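Local coordinates for protein SalCYP truncation (Salinispora tropica, PDB 7ABB) that is a truncated form of a cytochrome P450, a mostly helical heme protein, here holding heme c in its central pocket, at residues A[276-288]-A[300-312]. Numbering follows the deposited sequence.
Sequences LRVNSCMYPGRLA and GDTVLLPLALANY. With HEC (heme c), chain B.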
ATOM      1  N   LEU A 276       0.411   1.613  10.458  1.00 17.60           N
ATOM      2  CA  LEU A 276       0.073   0.683   9.384  1.00 17.66           C
ATOM      3  C   LEU A 276      -1.155  -0.150   9.741  1.00 16.85           C
ATOM      4  O   LEU A 276      -2.063  -0.356   8.912  1.00 18.17           O
ATOM      5  CB  LEU A 276       1.274  -0.211   9.064  1.00 18.27           C
ATOM      6  CG  LEU A 276       2.423   0.456   8.307  1.00 18.37           C
ATOM      7  CD1 LEU A 276       3.686  -0.405   8.375  1.00 19.57           C
ATOM      8  CD2 LEU A 276       1.978   0.693   6.871  1.00 18.40           C
ATOM      9  N   ARG A 277      -1.208  -0.654  10.980  1.00 17.59           N
ATOM     10  CA  ARG A 277      -2.390  -1.375  11.445  1.00 16.51           C
ATOM     11  C   ARG A 277      -3.629  -0.498  11.363  1.00 17.00           C
ATOM     12  O   ARG A 277      -4.634  -0.875  10.756  1.00 18.97           O
ATOM     13  CB  ARG A 277      -2.175  -1.850  12.880  1.00 17.95           C
ATOM     14  CG  ARG A 277      -3.356  -2.645  13.406  1.00 20.19           C
ATOM     15  CD  ARG A 277      -3.317  -2.962  14.910  1.00 20.76           C
ATOM     16  NE  ARG A 277      -3.500  -1.771  15.759  1.00 21.27           N
ATOM     17  CZ  ARG A 277      -4.682  -1.261  16.084  1.00 20.31           C
ATOM     18  NH1 ARG A 277      -5.794  -1.801  15.623  1.00 21.20           N
ATOM     19  NH2 ARG A 277      -4.744  -0.166  16.861  1.00 23.15           N
ATOM     20  N   VAL A 278      -3.572   0.684  11.990  1.00 19.58           N
ATOM     21  CA  VAL A 278      -4.764   1.497  12.202  1.00 22.14           C
ATOM     22  C   VAL A 278      -5.321   2.032  10.886  1.00 18.22           C
ATOM     23  O   VAL A 278      -6.539   2.181  10.723  1.00 20.92           O
ATOM     24  CB  VAL A 278      -4.394   2.636  13.174  1.00 27.19           C
ATOM     25  CG1 VAL A 278      -5.324   3.846  13.029  1.00 41.70           C
ATOM     26  CG2 VAL A 278      -4.375   2.075  14.581  1.00 25.43           C
ATOM     27  N   ASN A 279      -4.436   2.360   9.935  1.00 16.40           N
ATOM     28  CA  ASN A 279      -4.842   3.020   8.699  1.00 16.22           C
ATOM     29  C   ASN A 279      -4.995   2.039   7.521  1.00 16.61           C
ATOM     30  O   ASN A 279      -5.117   2.487   6.366  1.00 18.43           O
ATOM     31  CB  ASN A 279      -3.857   4.142   8.398  1.00 16.52           C
ATOM     32  CG  ASN A 279      -3.973   5.230   9.410  1.00 19.89           C
ATOM     33  OD1 ASN A 279      -5.094   5.593   9.766  1.00 21.78           O
ATOM     34  ND2 ASN A 279      -2.847   5.762   9.896  1.00 20.53           N
ATOM     35  N   SER A 280      -5.059   0.744   7.791  1.00 17.44           N
ATOM     36  CA  SER A 280      -5.298  -0.230   6.745  1.00 16.02           C
ATOM     37  C   SER A 280      -6.685  -0.092   6.128  1.00 19.39           C
ATOM     38  O   SER A 280      -7.687   0.117   6.829  1.00 19.63           O
ATOM     39  CB  SER A 280      -5.135  -1.644   7.311  1.00 18.73           C
ATOM     40  OG  SER A 280      -3.783  -1.920   7.572  1.00 19.94           O
ATOM     41  N   CYS A 281      -6.756  -0.265   4.807  1.00 17.52           N
ATOM     42  CA  CYS A 281      -8.014  -0.060   4.107  1.00 20.09           C
ATOM     43  C   CYS A 281      -8.176  -0.932   2.866  1.00 18.89           C
ATOM     44  O   CYS A 281      -9.251  -0.939   2.263  1.00 21.48           O
ATOM     45  CB  CYS A 281      -8.159   1.415   3.739  1.00 19.81           C
ATOM     46  SG  CYS A 281      -6.784   2.065   2.800  1.00 23.36           S
ATOM     47  N   MET A 282      -7.137  -1.654   2.459  1.00 19.22           N
ATOM     48  CA  MET A 282      -7.319  -2.527   1.305  1.00 19.43           C
ATOM     49  C   MET A 282      -8.247  -3.686   1.633  1.00 18.35           C
ATOM     50  O   MET A 282      -8.399  -4.101   2.780  1.00 18.58           O
ATOM     51  CB  MET A 282      -5.983  -3.082   0.819  1.00 22.03           C
ATOM     52  CG  MET A 282      -5.118  -2.020   0.229  1.00 24.89           C
ATOM     53  SD  MET A 282      -3.417  -2.555  -0.080  1.00 28.42           S
ATOM     54  CE  MET A 282      -3.674  -3.826  -1.293  1.00 35.70           C
ATOM     55  N   TYR A 283      -8.842  -4.238   0.583  1.00 19.36           N
ATOM     56  CA  TYR A 283      -9.748  -5.380   0.716  1.00 18.23           C
ATOM     57  C   TYR A 283      -9.496  -6.349  -0.425  1.00 20.07           C
ATOM     58  O   TYR A 283     -10.320  -6.498  -1.331  1.00 21.86           O
ATOM     59  CB  TYR A 283     -11.207  -4.919   0.763  1.00 19.57           C
ATOM     60  CG  TYR A 283     -11.581  -3.800  -0.160  1.00 23.70           C
ATOM     61  CD1 TYR A 283     -11.393  -2.478   0.214  1.00 27.73           C
ATOM     62  CD2 TYR A 283     -12.157  -4.049  -1.399  1.00 28.25           C
ATOM     63  CE1 TYR A 283     -11.744  -1.443  -0.624  1.00 30.22           C
ATOM     64  CE2 TYR A 283     -12.508  -3.003  -2.253  1.00 38.16           C
ATOM     65  CZ  TYR A 283     -12.298  -1.707  -1.853  1.00 44.92           C
ATOM     66  OH  TYR A 283     -12.640  -0.653  -2.669  1.00 51.97           O
ATOM     67  N   PRO A 284      -8.360  -7.033  -0.400  1.00 19.72           N
ATOM     68  CA  PRO A 284      -8.076  -8.017  -1.452  1.00 20.45           C
ATOM     69  C   PRO A 284      -9.201  -9.032  -1.578  1.00 18.77           C
ATOM     70  O   PRO A 284      -9.802  -9.457  -0.590  1.00 19.85           O
ATOM     71  CB  PRO A 284      -6.775  -8.670  -0.981  1.00 22.15           C
ATOM     72  CG  PRO A 284      -6.115  -7.633  -0.153  1.00 21.32           C
ATOM     73  CD  PRO A 284      -7.257  -6.947   0.569  1.00 18.47           C
ATOM     74  N   GLY A 285      -9.468  -9.427  -2.818  1.00 21.24           N
ATOM     75  CA  GLY A 285     -10.498 -10.397  -3.131  1.00 21.91           C
ATOM     76  C   GLY A 285      -9.908 -11.738  -3.518  1.00 19.46           C
ATOM     77  O   GLY A 285      -8.780 -11.829  -3.984  1.00 21.95           O
ATOM     78  N   ARG A 286     -10.693 -12.779  -3.263  1.00 18.88           N
ATOM     79  CA  ARG A 286     -10.372 -14.142  -3.669  1.00 20.21           C
ATOM     80  C   ARG A 286     -11.637 -14.826  -4.167  1.00 19.43           C
ATOM     81  O   ARG A 286     -12.759 -14.445  -3.828  1.00 20.30           O
ATOM     82  CB  ARG A 286      -9.792 -14.939  -2.497  1.00 21.35           C
ATOM     83  CG  ARG A 286      -8.512 -14.360  -1.889  1.00 22.14           C
ATOM     84  CD  ARG A 286      -7.391 -14.456  -2.831  1.00 23.47           C
ATOM     85  NE  ARG A 286      -6.063 -14.203  -2.268  1.00 23.14           N
ATOM     86  CZ  ARG A 286      -5.428 -13.029  -2.309  1.00 25.67           C
ATOM     87  NH1 ARG A 286      -6.029 -11.971  -2.832  1.00 22.82           N
ATOM     88  NH2 ARG A 286      -4.181 -12.948  -1.857  1.00 22.58           N
ATOM     89  N   LEU A 287     -11.437 -15.916  -4.905  1.00 21.22           N
ATOM     90  CA  LEU A 287     -12.518 -16.759  -5.388  1.00 20.12           C
ATOM     91  C   LEU A 287     -12.548 -18.076  -4.600  1.00 21.26           C
ATOM     92  O   LEU A 287     -11.568 -18.825  -4.607  1.00 23.12           O
ATOM     93  CB  LEU A 287     -12.339 -17.024  -6.879  1.00 24.39           C
ATOM     94  CG  LEU A 287     -13.352 -17.974  -7.502  1.00 31.25           C
ATOM     95  CD1 LEU A 287     -14.750 -17.384  -7.391  1.00 34.47           C
ATOM     96  CD2 LEU A 287     -12.976 -18.246  -8.954  1.00 36.22           C
ATOM     97  N   ALA A 288     -13.668 -18.367  -3.942  1.00 20.35           N
ATOM     98  CA  ALA A 288     -13.788 -19.620  -3.202  1.00 21.55           C
ATOM     99  C   ALA A 288     -13.868 -20.792  -4.173  1.00 21.88           C
ATOM    100  O   ALA A 288     -14.673 -20.785  -5.110  1.00 23.72           O
ATOM    101  CB  ALA A 288     -15.028 -19.605  -2.304  1.00 21.32           C
ATOM    102  N   GLY A 300     -17.531 -20.768  -5.980  1.00 26.85           N
ATOM    103  CA  GLY A 300     -17.850 -19.719  -6.932  1.00 24.96           C
ATOM    104  C   GLY A 300     -18.093 -18.361  -6.319  1.00 24.23           C
ATOM    105  O   GLY A 300     -18.211 -17.383  -7.067  1.00 28.05           O
ATOM    106  N   ASP A 301     -18.173 -18.282  -4.992  1.00 24.53           N
ATOM    107  CA  ASP A 301     -18.363 -17.011  -4.311  1.00 22.44           C
ATOM    108  C   ASP A 301     -17.090 -16.185  -4.345  1.00 23.02           C
ATOM    109  O   ASP A 301     -15.980 -16.693  -4.134  1.00 23.01           O
ATOM    110  CB  ASP A 301     -18.746 -17.223  -2.847  1.00 22.82           C
ATOM    111  CG  ASP A 301     -20.195 -17.664  -2.654  1.00 26.89           C
ATOM    112  OD1 ASP A 301     -21.034 -17.432  -3.552  1.00 29.42           O
ATOM    113  OD2 ASP A 301     -20.501 -18.249  -1.589  1.00 25.57           O
ATOM    114  N   THR A 302     -17.265 -14.887  -4.555  1.00 20.03           N
ATOM    115  CA  THR A 302     -16.213 -13.923  -4.269  1.00 21.47           C
ATOM    116  C   THR A 302     -16.163 -13.673  -2.772  1.00 20.43           C
ATOM    117  O   THR A 302     -17.211 -13.556  -2.125  1.00 20.68           O
ATOM    118  CB  THR A 302     -16.483 -12.631  -5.027  1.00 21.85           C
ATOM    119  OG1 THR A 302     -16.429 -12.899  -6.435  1.00 27.51           O
ATOM    120  CG2 THR A 302     -15.480 -11.546  -4.670  1.00 23.29           C
ATOM    121  N   VAL A 303     -14.952 -13.645  -2.224  1.00 20.15           N
ATOM    122  CA  VAL A 303     -14.726 -13.403  -0.804  1.00 19.98           C
ATOM    123  C   VAL A 303     -13.744 -12.250  -0.663  1.00 18.61           C
ATOM    124  O   VAL A 303     -12.646 -12.297  -1.209  1.00 20.47           O
ATOM    125  CB  VAL A 303     -14.178 -14.652  -0.095  1.00 19.57           C
ATOM    126  CG1 VAL A 303     -14.019 -14.409   1.386  1.00 22.79           C
ATOM    127  CG2 VAL A 303     -15.103 -15.834  -0.315  1.00 19.73           C
ATOM    128  N   LEU A 304     -14.120 -11.239   0.107  1.00 17.18           N
ATOM    129  CA  LEU A 304     -13.229 -10.121   0.382  1.00 16.90           C
ATOM    130  C   LEU A 304     -12.539 -10.290   1.730  1.00 18.09           C
ATOM    131  O   LEU A 304     -13.127 -10.796   2.696  1.00 18.27           O
ATOM    132  CB  LEU A 304     -13.983  -8.790   0.362  1.00 18.28           C
ATOM    133  CG  LEU A 304     -14.734  -8.440  -0.917  1.00 22.48           C
ATOM    134  CD1 LEU A 304     -15.174  -6.986  -0.860  1.00 24.21           C
ATOM    135  CD2 LEU A 304     -13.881  -8.717  -2.148  1.00 37.71           C
ATOM    136  N   LEU A 305     -11.302  -9.790   1.799  1.00 19.29           N
ATOM    137  CA  LEU A 305     -10.411  -9.935   2.948  1.00 18.66           C
ATOM    138  C   LEU A 305     -10.019  -8.544   3.448  1.00 18.67           C
ATOM    139  O   LEU A 305      -8.859  -8.128   3.308  1.00 18.79           O
ATOM    140  CB  LEU A 305      -9.181 -10.757   2.567  1.00 18.53           C
ATOM    141  CG  LEU A 305      -9.473 -12.143   1.961  1.00 19.48           C
ATOM    142  CD1 LEU A 305      -8.152 -12.870   1.679  1.00 21.18           C
ATOM    143  CD2 LEU A 305     -10.334 -12.944   2.855  1.00 21.93           C
ATOM    144  N   PRO A 306     -10.956  -7.791   4.037  1.00 17.85           N
ATOM    145  CA  PRO A 306     -10.649  -6.387   4.381  1.00 17.22           C
ATOM    146  C   PRO A 306      -9.658  -6.285   5.534  1.00 19.54           C
ATOM    147  O   PRO A 306      -9.914  -6.756   6.647  1.00 18.25           O
ATOM    148  CB  PRO A 306     -12.017  -5.803   4.753  1.00 18.37           C
ATOM    149  CG  PRO A 306     -12.822  -7.012   5.174  1.00 20.37           C
ATOM    150  CD  PRO A 306     -12.382  -8.100   4.254  1.00 17.83           C
ATOM    151  N   LEU A 307      -8.537  -5.607   5.273  1.00 18.18           N
ATOM    152  CA  LEU A 307      -7.549  -5.396   6.317  1.00 18.33           C
ATOM    153  C   LEU A 307      -8.090  -4.482   7.422  1.00 16.95           C
ATOM    154  O   LEU A 307      -7.619  -4.552   8.562  1.00 20.33           O
ATOM    155  CB  LEU A 307      -6.271  -4.807   5.698  1.00 17.73           C
ATOM    156  CG  LEU A 307      -5.674  -5.638   4.547  1.00 19.09           C
ATOM    157  CD1 LEU A 307      -4.359  -4.996   4.113  1.00 19.33           C
ATOM    158  CD2 LEU A 307      -5.476  -7.092   4.970  1.00 20.78           C
ATOM    159  N   ALA A 308      -9.062  -3.624   7.099  1.00 16.78           N
ATOM    160  CA  ALA A 308      -9.732  -2.773   8.090  1.00 18.29           C
ATOM    161  C   ALA A 308     -10.503  -3.588   9.114  1.00 18.57           C
ATOM    162  O   ALA A 308     -10.805  -3.077  10.193  1.00 21.40           O
ATOM    163  CB  ALA A 308     -10.689  -1.803   7.404  1.00 18.90           C
ATOM    164  N   LEU A 309     -10.871  -4.821   8.780  1.00 18.78           N
ATOM    165  CA  LEU A 309     -11.464  -5.703   9.775  1.00 19.22           C
ATOM    166  C   LEU A 309     -10.411  -6.593  10.439  1.00 14.84           C
ATOM    167  O   LEU A 309     -10.406  -6.700  11.675  1.00 20.57           O
ATOM    168  CB  LEU A 309     -12.585  -6.550   9.142  1.00 18.77           C
ATOM    169  CG  LEU A 309     -13.757  -5.749   8.563  1.00 18.72           C
ATOM    170  CD1 LEU A 309     -14.867  -6.677   8.092  1.00 22.57           C
ATOM    171  CD2 LEU A 309     -14.310  -4.756   9.535  1.00 20.69           C
ATOM    172  N   ALA A 310      -9.530  -7.232   9.663  1.00 16.07           N
ATOM    173  CA  ALA A 310      -8.501  -8.088  10.248  1.00 18.72           C
ATOM    174  C   ALA A 310      -7.719  -7.345  11.321  1.00 19.11           C
ATOM    175  O   ALA A 310      -7.497  -7.857  12.423  1.00 19.32           O
ATOM    176  CB  ALA A 310      -7.553  -8.607   9.150  1.00 19.20           C
ATOM    177  N   ASN A 311      -7.303  -6.108  11.017  1.00 17.21           N
ATOM    178  CA  ASN A 311      -6.390  -5.380  11.893  1.00 16.26           C
ATOM    179  C   ASN A 311      -7.102  -4.669  13.029  1.00 19.28           C
ATOM    180  O   ASN A 311      -6.442  -4.017  13.858  1.00 19.49           O
ATOM    181  CB  ASN A 311      -5.578  -4.374  11.066  1.00 16.46           C
ATOM    182  CG  ASN A 311      -4.440  -5.034  10.308  1.00 17.72           C
ATOM    183  OD1 ASN A 311      -4.036  -6.153  10.617  1.00 17.67           O
ATOM    184  ND2 ASN A 311      -3.874  -4.326   9.327  1.00 20.02           N
ATOM    185  N   TYR A 312      -8.438  -4.764  13.088  1.00 18.62           N
ATOM    186  CA  TYR A 312      -9.236  -4.242  14.184  1.00 18.68           C
ATOM    187  C   TYR A 312      -9.988  -5.327  14.944  1.00 18.18           C
ATOM    188  O   TYR A 312     -10.875  -5.008  15.733  1.00 21.19           O
ATOM    189  CB  TYR A 312     -10.239  -3.207  13.663  1.00 20.13           C
ATOM    190  CG  TYR A 312      -9.668  -1.831  13.402  1.00 20.85           C
ATOM    191  CD1 TYR A 312      -8.706  -1.619  12.413  1.00 19.09           C
ATOM    192  CD2 TYR A 312     -10.126  -0.750  14.118  1.00 22.73           C
ATOM    193  CE1 TYR A 312      -8.209  -0.330  12.186  1.00 19.26           C
ATOM    194  CE2 TYR A 312      -9.641   0.525  13.895  1.00 20.91           C
ATOM    195  CZ  TYR A 312      -8.674   0.702  12.916  1.00 19.96           C
ATOM    196  OH  TYR A 312      -8.245   2.004  12.750  1.00 21.42           O
TER
HETATM  197 FE   HEC B 501       2.127  -3.702  -1.779  1.00 17.53          FE
HETATM  198  CHA HEC B 501       0.856  -6.746  -2.761  1.00 17.86           C
HETATM  199  CHB HEC B 501      -0.250  -3.580   0.685  1.00 15.28           C
HETATM  200  CHC HEC B 501       3.401  -0.687  -0.759  1.00 16.76           C
HETATM  201  CHD HEC B 501       4.237  -3.659  -4.451  1.00 18.73           C
HETATM  202  NA  HEC B 501       0.617  -4.901  -1.185  1.00 17.11           N
HETATM  203  C1A HEC B 501       0.267  -6.156  -1.683  1.00 17.29           C
HETATM  204  C2A HEC B 501      -0.816  -6.745  -0.922  1.00 18.43           C
HETATM  205  C3A HEC B 501      -1.099  -5.849   0.040  1.00 18.94           C
HETATM  206  C4A HEC B 501      -0.229  -4.708  -0.111  1.00 15.59           C
HETATM  207  CMA HEC B 501      -2.185  -5.942   1.128  1.00 17.97           C
HETATM  208  CAA HEC B 501      -1.475  -8.152  -1.150  1.00 17.31           C
HETATM  209  CBA HEC B 501      -2.636  -8.139  -2.137  1.00 21.19           C
HETATM  210  CGA HEC B 501      -3.234  -9.532  -2.243  1.00 19.03           C
HETATM  211  O1A HEC B 501      -4.119  -9.664  -3.119  1.00 23.43           O
HETATM  212  O2A HEC B 501      -2.815 -10.430  -1.467  1.00 19.20           O
HETATM  213  NB  HEC B 501       1.635  -2.364  -0.363  1.00 15.88           N
HETATM  214  C1B HEC B 501       0.647  -2.517   0.592  1.00 17.42           C
HETATM  215  C2B HEC B 501       0.728  -1.394   1.478  1.00 17.41           C
HETATM  216  C3B HEC B 501       1.753  -0.612   1.092  1.00 16.58           C
HETATM  217  C4B HEC B 501       2.322  -1.188  -0.078  1.00 16.64           C
HETATM  218  CMB HEC B 501      -0.235  -1.254   2.673  1.00 18.92           C
HETATM  219  CAB HEC B 501       2.310   0.691   1.603  1.00 18.96           C
HETATM  220  CBB HEC B 501       1.887   1.105   2.975  1.00 24.71           C
HETATM  221  NC  HEC B 501       3.528  -2.413  -2.502  1.00 17.62           N
HETATM  222  C1C HEC B 501       3.960  -1.270  -1.869  1.00 17.17           C
HETATM  223  C2C HEC B 501       5.093  -0.741  -2.579  1.00 16.81           C
HETATM  224  C3C HEC B 501       5.357  -1.562  -3.621  1.00 17.12           C
HETATM  225  C4C HEC B 501       4.357  -2.605  -3.583  1.00 17.12           C
HETATM  226  CMC HEC B 501       5.846   0.520  -2.153  1.00 16.62           C
HETATM  227  CAC HEC B 501       6.418  -1.483  -4.731  1.00 20.95           C
HETATM  228  CBC HEC B 501       7.669  -0.631  -4.518  1.00 42.76           C
HETATM  229  ND  HEC B 501       2.448  -4.946  -3.307  1.00 16.02           N
HETATM  230  C1D HEC B 501       3.394  -4.714  -4.306  1.00 18.87           C
HETATM  231  C2D HEC B 501       3.369  -5.827  -5.201  1.00 19.32           C
HETATM  232  C3D HEC B 501       2.341  -6.787  -4.714  1.00 20.45           C
HETATM  233  C4D HEC B 501       1.828  -6.168  -3.511  1.00 18.52           C
HETATM  234  CMD HEC B 501       4.244  -5.974  -6.453  1.00 20.45           C
HETATM  235  CAD HEC B 501       1.926  -8.133  -5.333  1.00 20.74           C
HETATM  236  CBD HEC B 501       2.759  -9.211  -4.683  1.00 18.15           C
HETATM  237  CGD HEC B 501       2.321 -10.575  -5.179  1.00 23.69           C
HETATM  238  O1D HEC B 501       3.070 -11.555  -4.979  1.00 21.43           O
HETATM  239  O2D HEC B 501       1.224 -10.649  -5.769  1.00 24.00           O
HETATM  240  O   HOH W   1     -10.282  -3.028   4.544  1.00 19.79           O
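The Arg-277 and Asn-311 side chains pass each other head to tail, guanidinium and amide planes 75° apart. With CG anti to the backbone N (chi1 -178°), Arg-277 NH1 donates a hydrogen bond in the guanidinium plane to the backbone carbonyl Asn-311 O (2.9 Å). NH1 sits over one Tyr-312 face; this cation-pi contact of the guanidinium is long and at most weakly attractive. With Glu-274, its salt-bridge partner through NE, Arg-277 forms the Glu-x-x-Arg motif of the P450 K-helix (268-278). At the ring edge, Tyr-312 OH donates to a lone pair of Val-278 O (2.7 Å). The Asn-311 amide is held at both ends: ND2 donates to Ser-280 OG (3.0 Å), and OD1 accepts from Ile-333 N. Ser-280 OG donates to Leu-276 O. Met-282 O takes Leu-307 N (2.9 Å) and a water bridging to Ala-308 N. Bent at chi3, Met-282 lays SD and CE over one face of heme c near its rim, while Leu-307 CD1 meets the CMA methyl at the edge. Arg-286 NH1 and NH2 pair with O1A and O2A of one heme c propionate, at 3.0 and 2.9 Å. NH1 also reaches Gly-285 O. The Arg-286 and Leu-305 side chains lie nearly perpendicular, touching CG to CD1. Strands 285-288 and 302-304 pair antiparallel in the mixed sheet, between 62-63 and 43-46. Helix 238-253 meets Leu-276 and Met-282, while helix 19-29 covers Pro-306 and Ala-308.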